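Leucyl aminopeptidase (Trypanosoma brucei brucei, PDB 5NTD) probably removes amino-terminal residues, leucine among them, from peptides as a hexameric, two-metal M17 leucyl aminopeptidase, here holding two manganese ions and the inhibitor bestatin. Local coordinates at residues Val292-Gly297 with Ala342-Gly347; Lys349-Asp354 with Ile368-Glu373. All blocks are in the same frame, centred on the assembly; numbering follows the deposited sequence.

Contact 1: Val292-Gly297 with Ala342-Gly347. With MN (manganese (II) ion), chain B; MN (manganese (II) ion), chain C; BES (2-(3-amino-2-hydroxy-4-phenyl-butyrylamino)-4-methyl-pentanoic acid), chain D.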
ATOM      1  N   VAL G 292      -2.871  -7.343  27.289  1.00 30.64           N
ATOM      2  CA  VAL G 292      -3.454  -8.690  27.032  1.00 30.51           C
ATOM      3  C   VAL G 292      -3.767  -8.913  25.560  1.00 29.72           C
ATOM      4  O   VAL G 292      -3.723 -10.033  25.071  1.00 28.61           O
ATOM      5  CB  VAL G 292      -4.704  -8.957  27.879  1.00 31.60           C
ATOM      6  CG1 VAL G 292      -4.283  -9.090  29.328  1.00 32.71           C
ATOM      7  CG2 VAL G 292      -5.738  -7.857  27.728  1.00 31.89           C
ATOM      8  N   TYR G 293      -4.135  -7.825  24.896  1.00 28.59           N
ATOM      9  CA  TYR G 293      -4.238  -7.786  23.441  1.00 28.22           C
ATOM     10  C   TYR G 293      -4.081  -6.364  22.917  1.00 28.27           C
ATOM     11  O   TYR G 293      -4.599  -5.423  23.489  1.00 27.07           O
ATOM     12  CB  TYR G 293      -5.548  -8.340  22.990  1.00 28.08           C
ATOM     13  CG  TYR G 293      -5.632  -8.672  21.511  1.00 28.96           C
ATOM     14  CD1 TYR G 293      -4.849  -9.690  20.956  1.00 29.45           C
ATOM     15  CD2 TYR G 293      -6.480  -7.964  20.670  1.00 29.04           C
ATOM     16  CE1 TYR G 293      -4.942 -10.008  19.626  1.00 30.89           C
ATOM     17  CE2 TYR G 293      -6.583  -8.271  19.328  1.00 29.78           C
ATOM     18  CZ  TYR G 293      -5.820  -9.291  18.805  1.00 31.35           C
ATOM     19  OH  TYR G 293      -5.914  -9.613  17.469  1.00 31.10           O
ATOM     20  N   ASP G 294      -3.274  -6.239  21.868  1.00 28.93           N
ATOM     21  CA  ASP G 294      -2.903  -4.935  21.253  1.00 28.81           C
ATOM     22  C   ASP G 294      -3.526  -4.965  19.854  1.00 28.94           C
ATOM     23  O   ASP G 294      -2.891  -5.381  18.894  1.00 28.40           O
ATOM     24  CB  ASP G 294      -1.352  -4.739  21.167  1.00 28.61           C
ATOM     25  CG  ASP G 294      -0.921  -3.285  20.805  1.00 28.52           C
ATOM     26  OD1 ASP G 294      -1.865  -2.491  20.628  1.00 26.97           O
ATOM     27  OD2 ASP G 294       0.354  -2.925  20.781  1.00 33.18           O
ATOM     28  N   CYS G 295      -4.754  -4.473  19.727  1.00 28.77           N
ATOM     29  CA  CYS G 295      -5.343  -4.284  18.374  1.00 28.01           C
ATOM     30  C   CYS G 295      -4.809  -3.020  17.659  1.00 28.09           C
ATOM     31  O   CYS G 295      -5.067  -2.821  16.497  1.00 27.68           O
ATOM     32  CB  CYS G 295      -6.875  -4.277  18.419  1.00 29.21           C
ATOM     33  SG  CYS G 295      -7.674  -2.683  18.748  1.00 27.99           S
ATOM     34  N   GLY G 296      -4.114  -2.174  18.408  1.00 28.31           N
ATOM     35  CA  GLY G 296      -3.617  -0.862  17.938  1.00 28.53           C
ATOM     36  C   GLY G 296      -4.432   0.330  18.423  1.00 28.35           C
ATOM     37  O   GLY G 296      -4.025   1.464  18.331  1.00 27.21           O
ATOM     38  N   GLY G 297      -5.615   0.027  18.939  1.00 30.28           N
ATOM     39  CA  GLY G 297      -6.618   1.042  19.224  1.00 29.77           C
ATOM     40  C   GLY G 297      -7.115   1.656  17.897  1.00 29.86           C
ATOM     41  O   GLY G 297      -7.182   1.001  16.870  1.00 28.66           O
ATOM     42  N   ALA G 342      -3.935  -3.968  30.633  1.00 30.01           N
ATOM     43  CA  ALA G 342      -4.952  -3.304  29.800  1.00 30.46           C
ATOM     44  C   ALA G 342      -5.090  -4.070  28.497  1.00 32.39           C
ATOM     45  O   ALA G 342      -4.165  -4.724  28.047  1.00 32.30           O
ATOM     46  CB  ALA G 342      -4.578  -1.861  29.503  1.00 29.12           C
ATOM     47  N   GLU G 343      -6.271  -4.010  27.920  1.00 33.16           N
ATOM     48  CA  GLU G 343      -6.442  -4.359  26.506  1.00 32.27           C
ATOM     49  C   GLU G 343      -6.518  -3.050  25.723  1.00 31.55           C
ATOM     50  O   GLU G 343      -7.267  -2.152  26.100  1.00 28.62           O
ATOM     51  CB  GLU G 343      -7.677  -5.189  26.227  1.00 33.90           C
ATOM     52  CG  GLU G 343      -7.827  -5.476  24.726  1.00 33.15           C
ATOM     53  CD  GLU G 343      -8.867  -6.515  24.391  1.00 33.84           C
ATOM     54  OE1 GLU G 343      -9.806  -6.762  25.196  1.00 34.84           O
ATOM     55  OE2 GLU G 343      -8.827  -7.026  23.246  1.00 36.20           O
ATOM     56  N   ASN G 344      -5.710  -2.972  24.665  1.00 30.55           N
ATOM     57  CA  ASN G 344      -5.739  -1.827  23.728  1.00 30.74           C
ATOM     58  C   ASN G 344      -6.781  -2.118  22.673  1.00 31.27           C
ATOM     59  O   ASN G 344      -6.554  -2.796  21.693  1.00 32.38           O
ATOM     60  CB  ASN G 344      -4.402  -1.574  23.093  1.00 29.89           C
ATOM     61  CG  ASN G 344      -4.309  -0.205  22.437  1.00 29.46           C
ATOM     62  OD1 ASN G 344      -5.094   0.695  22.720  1.00 28.69           O
ATOM     63  ND2 ASN G 344      -3.311  -0.032  21.567  1.00 27.71           N
ATOM     64  N   ALA G 345      -7.971  -1.643  22.959  1.00 33.25           N
ATOM     65  CA  ALA G 345      -9.181  -2.019  22.226  1.00 32.01           C
ATOM     66  C   ALA G 345      -9.632  -0.879  21.335  1.00 29.66           C
ATOM     67  O   ALA G 345      -9.196   0.258  21.453  1.00 28.64           O
ATOM     68  CB  ALA G 345     -10.311  -2.411  23.193  1.00 31.88           C
ATOM     69  N   ILE G 346     -10.569  -1.212  20.484  1.00 30.11           N
ATOM     70  CA  ILE G 346     -11.133  -0.216  19.554  1.00 31.44           C
ATOM     71  C   ILE G 346     -12.644  -0.160  19.772  1.00 29.87           C
ATOM     72  O   ILE G 346     -13.331  -1.172  19.846  1.00 30.02           O
ATOM     73  CB  ILE G 346     -10.744  -0.464  18.051  1.00 29.31           C
ATOM     74  CG1 ILE G 346     -11.212   0.725  17.205  1.00 29.51           C
ATOM     75  CG2 ILE G 346     -11.309  -1.759  17.543  1.00 28.19           C
ATOM     76  CD1 ILE G 346     -10.607   0.776  15.830  1.00 29.06           C
ATOM     77  N   GLY G 347     -13.113   1.051  19.883  1.00 29.59           N
ATOM     78  CA  GLY G 347     -14.538   1.305  20.138  1.00 28.89           C
ATOM     79  C   GLY G 347     -14.807   2.736  20.484  1.00 27.55           C
ATOM     80  O   GLY G 347     -13.922   3.586  20.380  1.00 29.12           O
TER
HETATM   81 MN    MN B 603       1.767  -3.254  22.181  1.00 30.12          MN
HETATM   82 MN    MN C 602       0.762  -1.126  20.028  1.00 36.05          MN
HETATM   83  N2  BES D 604       3.068  -4.324  21.062  1.00 35.92           N
HETATM   84  C1  BES D 604       3.619  -3.613  19.910  1.00 39.43           C
HETATM   85  C6  BES D 604       5.093  -3.977  19.610  1.00 39.14           C
HETATM   86  C7  BES D 604       5.356  -5.231  18.822  1.00 39.03           C
HETATM   87  C8  BES D 604       5.421  -6.466  19.451  1.00 40.10           C
HETATM   88  C12 BES D 604       5.598  -5.171  17.456  1.00 40.82           C
HETATM   89  C9  BES D 604       5.677  -7.625  18.723  1.00 39.64           C
HETATM   90  C11 BES D 604       5.851  -6.338  16.718  1.00 39.97           C
HETATM   91  C10 BES D 604       5.884  -7.568  17.348  1.00 39.53           C
HETATM   92  C2  BES D 604       3.448  -2.108  20.209  1.00 41.88           C
HETATM   93  O2  BES D 604       2.302  -1.791  21.058  1.00 40.28           O
HETATM   94  C3  BES D 604       3.238  -1.403  18.901  1.00 44.86           C
HETATM   95  O3  BES D 604       2.037  -1.340  18.545  1.00 44.29           O
HETATM   96  N1  BES D 604       4.364  -0.912  18.359  1.00 43.62           N
HETATM   97  C4  BES D 604       4.450  -0.193  17.122  1.00 48.69           C
HETATM   98  C13 BES D 604       4.336   1.313  17.334  1.00 48.50           C
HETATM   99  C14 BES D 604       4.037   2.117  16.069  1.00 49.29           C
HETATM  100  C15 BES D 604       2.938   1.592  15.154  1.00 48.09           C
HETATM  101  C16 BES D 604       3.631   3.519  16.451  1.00 51.66           C
HETATM  102  C5  BES D 604       5.758  -0.441  16.452  1.00 49.18           C
HETATM  103  O1  BES D 604       5.748  -0.591  15.230  1.00 54.68           O
HETATM  104  O4  BES D 604       6.797  -0.477  17.116  1.00 49.61           O
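D294 and N344 both set CG anti to their own backbone N (chi1 -168° and -164°), and their side chains run side by side on the same face of a parallel strand pair. D294 OD1 lies nearly in the amide plane of N344, and ND2 meets it on the syn side, somewhat above the carboxylate plane, with ND2 to OD1 3.0 Å and an N-H...O angle of 164°. This bond, with a weak one from G296 N to the same oxygen, helps to hold the rotation of the group whose other oxygen, OD2, bridges the two manganese ions at 2.0 Å from each. N344 is thus a second-shell residue positioning a first-shell one, and asparagine suits the place because it donates without adding charge beside the metals. The backbones join through N344 N to Y293 O (2.9 Å) and C295 N to N344 O (3.1 Å), a bond on either side of D294.

On the opposite face E343 extends beside Y293, OE2 lying 3.5 Å from Y293 CB with the carboxylate nearly perpendicular to the ring. Both polar ends reach a second subunit, E343 OE2 forming a salt bridge to its R352 and Y293 OH a hydrogen bond to its N353 O. Beyond the strands C295 SG packs on I346 CB at 3.9 Å. G296 and G297 have positive phi, which glycine adopts readily, and a CB on G297 would crowd N344 OD1.

The short strand 293-294, reached after the corner at V292 that follows strand 283-291, pairs with the end of strand 334-344, at the C-terminal ends of interior, parallel strands of the mixed catalytic-domain sheet; M306 of helix 303-306 covers Y293 and C295, and E373, just before helix 374-387, touches N344.

Contact 2: Lys349-Asp354 with Ile368-Glu373; sequences KSYRND and INTDAE. With MN (manganese (II) ion), chain C; MN (manganese (II) ion), chain B; BES (2-(3-amino-2-hydroxy-4-phenyl-butyrylamino)-4-methyl-pentanoic acid), chain D.
Y351 and N353 reach T370 from the same loop and satisfy both of its backbone polar groups. Y351 OH donates to T370 O, 2.7 Å away, approaching well to one side of the C=O direction and tilted from the carbonyl plane; that oxygen also accepts from N344 ND2. N353 OD1 takes the N-H of T370 at 2.8 Å, nearly in line with its own C=O bond. Between these two bonds T370 presents its side chain to the tyrosine: CG2 sits over one ring face, offset toward the rim, in a CH-pi contact 3.9 Å from the centroid. Threonine suits the place because its other branch is polar, and OG1 bonds to G296 O and A299 N.

T370 is the second residue of a type I beta turn, N369 to A372, closed by A372 N to N369 O. Within it N369 OD1 accepts from D371 N at 2.7 Å, an Asx turn that asparagine can make while remaining neutral. The turn and the residue after it supply two of the metal ligands of the M17 active site: D371 binds one manganese through both its backbone O and OD1, while E373 bridges the pair, OE1 to one ion and OE2 to the other, each at 2.0 Å. D371 OD2 forms a salt bridge with K301. R352 NH2 forms another with D355, and D354 OD1 and OD2 accept from L308 N and K310 N of a neighbouring subunit.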
ATOM      1  N   LYS G 349     -15.217   4.345  23.201  1.00 30.69           N
ATOM      2  CA  LYS G 349     -14.429   4.911  24.307  1.00 30.82           C
ATOM      3  C   LYS G 349     -12.919   4.924  24.068  1.00 30.86           C
ATOM      4  O   LYS G 349     -12.159   5.327  24.951  1.00 29.54           O
ATOM      5  CB  LYS G 349     -14.748   4.211  25.603  1.00 33.63           C
ATOM      6  CG  LYS G 349     -16.206   4.430  26.006  1.00 36.83           C
ATOM      7  CD  LYS G 349     -16.470   4.332  27.489  1.00 39.61           C
ATOM      8  CE  LYS G 349     -15.916   3.092  28.106  1.00 41.65           C
ATOM      9  NZ  LYS G 349     -15.885   3.229  29.596  1.00 44.36           N
ATOM     10  N   SER G 350     -12.501   4.578  22.855  1.00 29.86           N
ATOM     11  CA  SER G 350     -11.070   4.592  22.506  1.00 29.51           C
ATOM     12  C   SER G 350     -10.421   5.929  22.770  1.00 28.16           C
ATOM     13  O   SER G 350     -10.937   6.969  22.370  1.00 30.70           O
ATOM     14  CB  SER G 350     -10.840   4.214  21.055  1.00 30.64           C
ATOM     15  OG  SER G 350     -10.860   2.810  20.869  1.00 30.94           O
ATOM     16  N   TYR G 351      -9.283   5.903  23.431  1.00 26.10           N
ATOM     17  CA  TYR G 351      -8.441   7.078  23.441  1.00 27.33           C
ATOM     18  C   TYR G 351      -7.999   7.356  21.984  1.00 27.83           C
ATOM     19  O   TYR G 351      -7.868   6.448  21.178  1.00 27.14           O
ATOM     20  CB  TYR G 351      -7.277   6.994  24.454  1.00 27.94           C
ATOM     21  CG  TYR G 351      -5.995   6.270  24.083  1.00 27.60           C
ATOM     22  CD1 TYR G 351      -5.997   4.966  23.590  1.00 27.87           C
ATOM     23  CD2 TYR G 351      -4.763   6.883  24.296  1.00 28.60           C
ATOM     24  CE1 TYR G 351      -4.806   4.319  23.274  1.00 27.52           C
ATOM     25  CE2 TYR G 351      -3.579   6.242  23.994  1.00 28.19           C
ATOM     26  CZ  TYR G 351      -3.608   4.963  23.480  1.00 27.41           C
ATOM     27  OH  TYR G 351      -2.407   4.363  23.185  1.00 28.02           O
ATOM     28  N   ARG G 352      -7.816   8.619  21.673  1.00 28.73           N
ATOM     29  CA  ARG G 352      -7.709   9.045  20.285  1.00 29.75           C
ATOM     30  C   ARG G 352      -6.332   9.523  19.884  1.00 30.82           C
ATOM     31  O   ARG G 352      -5.516   9.895  20.721  1.00 32.17           O
ATOM     32  CB  ARG G 352      -8.665  10.188  19.992  1.00 30.24           C
ATOM     33  CG  ARG G 352     -10.099   9.896  20.350  1.00 29.95           C
ATOM     34  CD  ARG G 352     -10.894  11.158  20.121  1.00 30.12           C
ATOM     35  NE  ARG G 352     -12.272  11.007  20.581  1.00 30.24           N
ATOM     36  CZ  ARG G 352     -12.688  11.207  21.831  1.00 29.53           C
ATOM     37  NH1 ARG G 352     -13.972  11.072  22.111  1.00 29.08           N
ATOM     38  NH2 ARG G 352     -11.837  11.597  22.789  1.00 30.72           N
ATOM     39  N   ASN G 353      -6.100   9.474  18.585  1.00 29.09           N
ATOM     40  CA  ASN G 353      -4.938  10.101  17.975  1.00 29.50           C
ATOM     41  C   ASN G 353      -5.182  11.596  17.902  1.00 29.28           C
ATOM     42  O   ASN G 353      -5.809  12.081  16.967  1.00 30.25           O
ATOM     43  CB  ASN G 353      -4.683   9.538  16.572  1.00 29.84           C
ATOM     44  CG  ASN G 353      -4.545   8.033  16.574  1.00 29.27           C
ATOM     45  OD1 ASN G 353      -3.604   7.507  17.163  1.00 30.23           O
ATOM     46  ND2 ASN G 353      -5.456   7.342  15.914  1.00 27.62           N
ATOM     47  N   ASP G 354      -4.704  12.294  18.919  1.00 30.43           N
ATOM     48  CA  ASP G 354      -4.991  13.757  19.236  1.00 31.46           C
ATOM     49  C   ASP G 354      -5.264  14.004  20.725  1.00 30.20           C
ATOM     50  O   ASP G 354      -5.128  15.128  21.198  1.00 30.51           O
ATOM     51  CB  ASP G 354      -6.221  14.341  18.499  1.00 31.50           C
ATOM     52  CG  ASP G 354      -5.872  14.907  17.166  1.00 34.73           C
ATOM     53  OD1 ASP G 354      -4.668  15.081  16.862  1.00 37.25           O
ATOM     54  OD2 ASP G 354      -6.814  15.138  16.351  1.00 40.01           O
ATOM     55  N   ILE G 368      -0.090  10.854  19.543  1.00 31.55           N
ATOM     56  CA  ILE G 368       0.093  10.906  18.089  1.00 31.60           C
ATOM     57  C   ILE G 368      -0.416   9.622  17.471  1.00 32.27           C
ATOM     58  O   ILE G 368      -1.022   9.620  16.412  1.00 35.48           O
ATOM     59  CB  ILE G 368       1.581  11.040  17.714  1.00 33.36           C
ATOM     60  CG1 ILE G 368       2.193  12.289  18.328  1.00 34.03           C
ATOM     61  CG2 ILE G 368       1.795  11.070  16.196  1.00 34.13           C
ATOM     62  CD1 ILE G 368       1.471  13.580  17.995  1.00 34.57           C
ATOM     63  N   ASN G 369      -0.173   8.527  18.161  1.00 31.89           N
ATOM     64  CA  ASN G 369      -0.542   7.197  17.672  1.00 30.09           C
ATOM     65  C   ASN G 369      -0.916   6.279  18.827  1.00 29.53           C
ATOM     66  O   ASN G 369      -0.109   5.986  19.685  1.00 31.50           O
ATOM     67  CB  ASN G 369       0.604   6.606  16.870  1.00 28.11           C
ATOM     68  CG  ASN G 369       0.209   5.366  16.104  1.00 28.12           C
ATOM     69  OD1 ASN G 369      -0.301   4.405  16.672  1.00 28.70           O
ATOM     70  ND2 ASN G 369       0.484   5.357  14.815  1.00 27.67           N
ATOM     71  N   THR G 370      -2.144   5.786  18.800  1.00 29.74           N
ATOM     72  CA  THR G 370      -2.679   4.955  19.885  1.00 28.67           C
ATOM     73  C   THR G 370      -2.034   3.593  19.970  1.00 29.78           C
ATOM     74  O   THR G 370      -2.198   2.890  20.966  1.00 31.15           O
ATOM     75  CB  THR G 370      -4.197   4.733  19.766  1.00 28.55           C
ATOM     76  OG1 THR G 370      -4.509   4.133  18.514  1.00 26.18           O
ATOM     77  CG2 THR G 370      -4.946   6.084  19.917  1.00 28.65           C
ATOM     78  N   ASP G 371      -1.357   3.195  18.904  1.00 29.61           N
ATOM     79  CA  ASP G 371      -0.670   1.878  18.844  1.00 28.96           C
ATOM     80  C   ASP G 371       0.703   1.874  19.514  1.00 27.53           C
ATOM     81  O   ASP G 371       1.322   0.781  19.720  1.00 30.30           O
ATOM     82  CB  ASP G 371      -0.551   1.359  17.422  1.00 28.58           C
ATOM     83  CG  ASP G 371      -0.284  -0.112  17.365  1.00 28.53           C
ATOM     84  OD1 ASP G 371      -0.324  -0.849  18.431  1.00 33.44           O
ATOM     85  OD2 ASP G 371       0.061  -0.536  16.254  1.00 30.27           O
ATOM     86  N   ALA G 372       1.122   3.071  19.906  1.00 26.56           N
ATOM     87  CA  ALA G 372       2.245   3.263  20.858  1.00 26.18           C
ATOM     88  C   ALA G 372       1.725   3.392  22.308  1.00 25.74           C
ATOM     89  O   ALA G 372       1.940   4.395  22.998  1.00 25.61           O
ATOM     90  CB  ALA G 372       3.097   4.459  20.476  1.00 26.24           C
ATOM     91  N   GLU G 373       1.028   2.351  22.709  1.00 25.90           N
ATOM     92  CA  GLU G 373       0.300   2.295  23.996  1.00 27.53           C
ATOM     93  C   GLU G 373       1.183   1.855  25.160  1.00 27.49           C
ATOM     94  O   GLU G 373       0.968   2.226  26.296  1.00 29.60           O
ATOM     95  CB  GLU G 373      -0.900   1.363  23.880  1.00 27.88           C
ATOM     96  CG  GLU G 373      -0.668  -0.160  24.039  1.00 29.34           C
ATOM     97  CD  GLU G 373       0.116  -0.868  22.941  1.00 28.80           C
ATOM     98  OE1 GLU G 373       0.716  -1.971  23.225  1.00 28.25           O
ATOM     99  OE2 GLU G 373       0.125  -0.369  21.748  1.00 30.71           O
TER
HETATM  100 MN    MN C 602       0.762  -1.126  20.028  1.00 36.05          MN
HETATM  101 MN    MN B 603       1.767  -3.254  22.181  1.00 30.12          MN
HETATM  102  N2  BES D 604       3.068  -4.324  21.062  1.00 35.92           N
HETATM  103  C1  BES D 604       3.619  -3.613  19.910  1.00 39.43           C
HETATM  104  C6  BES D 604       5.093  -3.977  19.610  1.00 39.14           C
HETATM  105  C7  BES D 604       5.356  -5.231  18.822  1.00 39.03           C
HETATM  106  C8  BES D 604       5.421  -6.466  19.451  1.00 40.10           C
HETATM  107  C12 BES D 604       5.598  -5.171  17.456  1.00 40.82           C
HETATM  108  C9  BES D 604       5.677  -7.625  18.723  1.00 39.64           C
HETATM  109  C11 BES D 604       5.851  -6.338  16.718  1.00 39.97           C
HETATM  110  C10 BES D 604       5.884  -7.568  17.348  1.00 39.53           C
HETATM  111  C2  BES D 604       3.448  -2.108  20.209  1.00 41.88           C
HETATM  112  O2  BES D 604       2.302  -1.791  21.058  1.00 40.28           O
HETATM  113  C3  BES D 604       3.238  -1.403  18.901  1.00 44.86           C
HETATM  114  O3  BES D 604       2.037  -1.340  18.545  1.00 44.29           O
HETATM  115  N1  BES D 604       4.364  -0.912  18.359  1.00 43.62           N
HETATM  116  C4  BES D 604       4.450  -0.193  17.122  1.00 48.69           C
HETATM  117  C13 BES D 604       4.336   1.313  17.334  1.00 48.50           C
HETATM  118  C14 BES D 604       4.037   2.117  16.069  1.00 49.29           C
HETATM  119  C15 BES D 604       2.938   1.592  15.154  1.00 48.09           C
HETATM  120  C16 BES D 604       3.631   3.519  16.451  1.00 51.66           C
HETATM  121  C5  BES D 604       5.758  -0.441  16.452  1.00 49.18           C
HETATM  122  O1  BES D 604       5.748  -0.591  15.230  1.00 54.68           O
HETATM  123  O4  BES D 604       6.797  -0.477  17.116  1.00 49.61           O

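Overall arrangement
All of contact 1 precedes contact 2 along the chain, both lying within the catalytic domain with their centres about 10 Å apart. Strand 334-344 leads out of contact 1 and into the loop 349-354; strands 356-358 and 364-366 then return the chain to the metal-binding turn, which runs on into helix 374-387. The two contacts therefore approach the same pair of manganese ions and the bestatin from separate parts of the chain, and D294, D371 and E373 share the metals with K289 and D312. Both also take part in subunit interfaces, placing the metal centre close to the contacts that build the six-chain assembly.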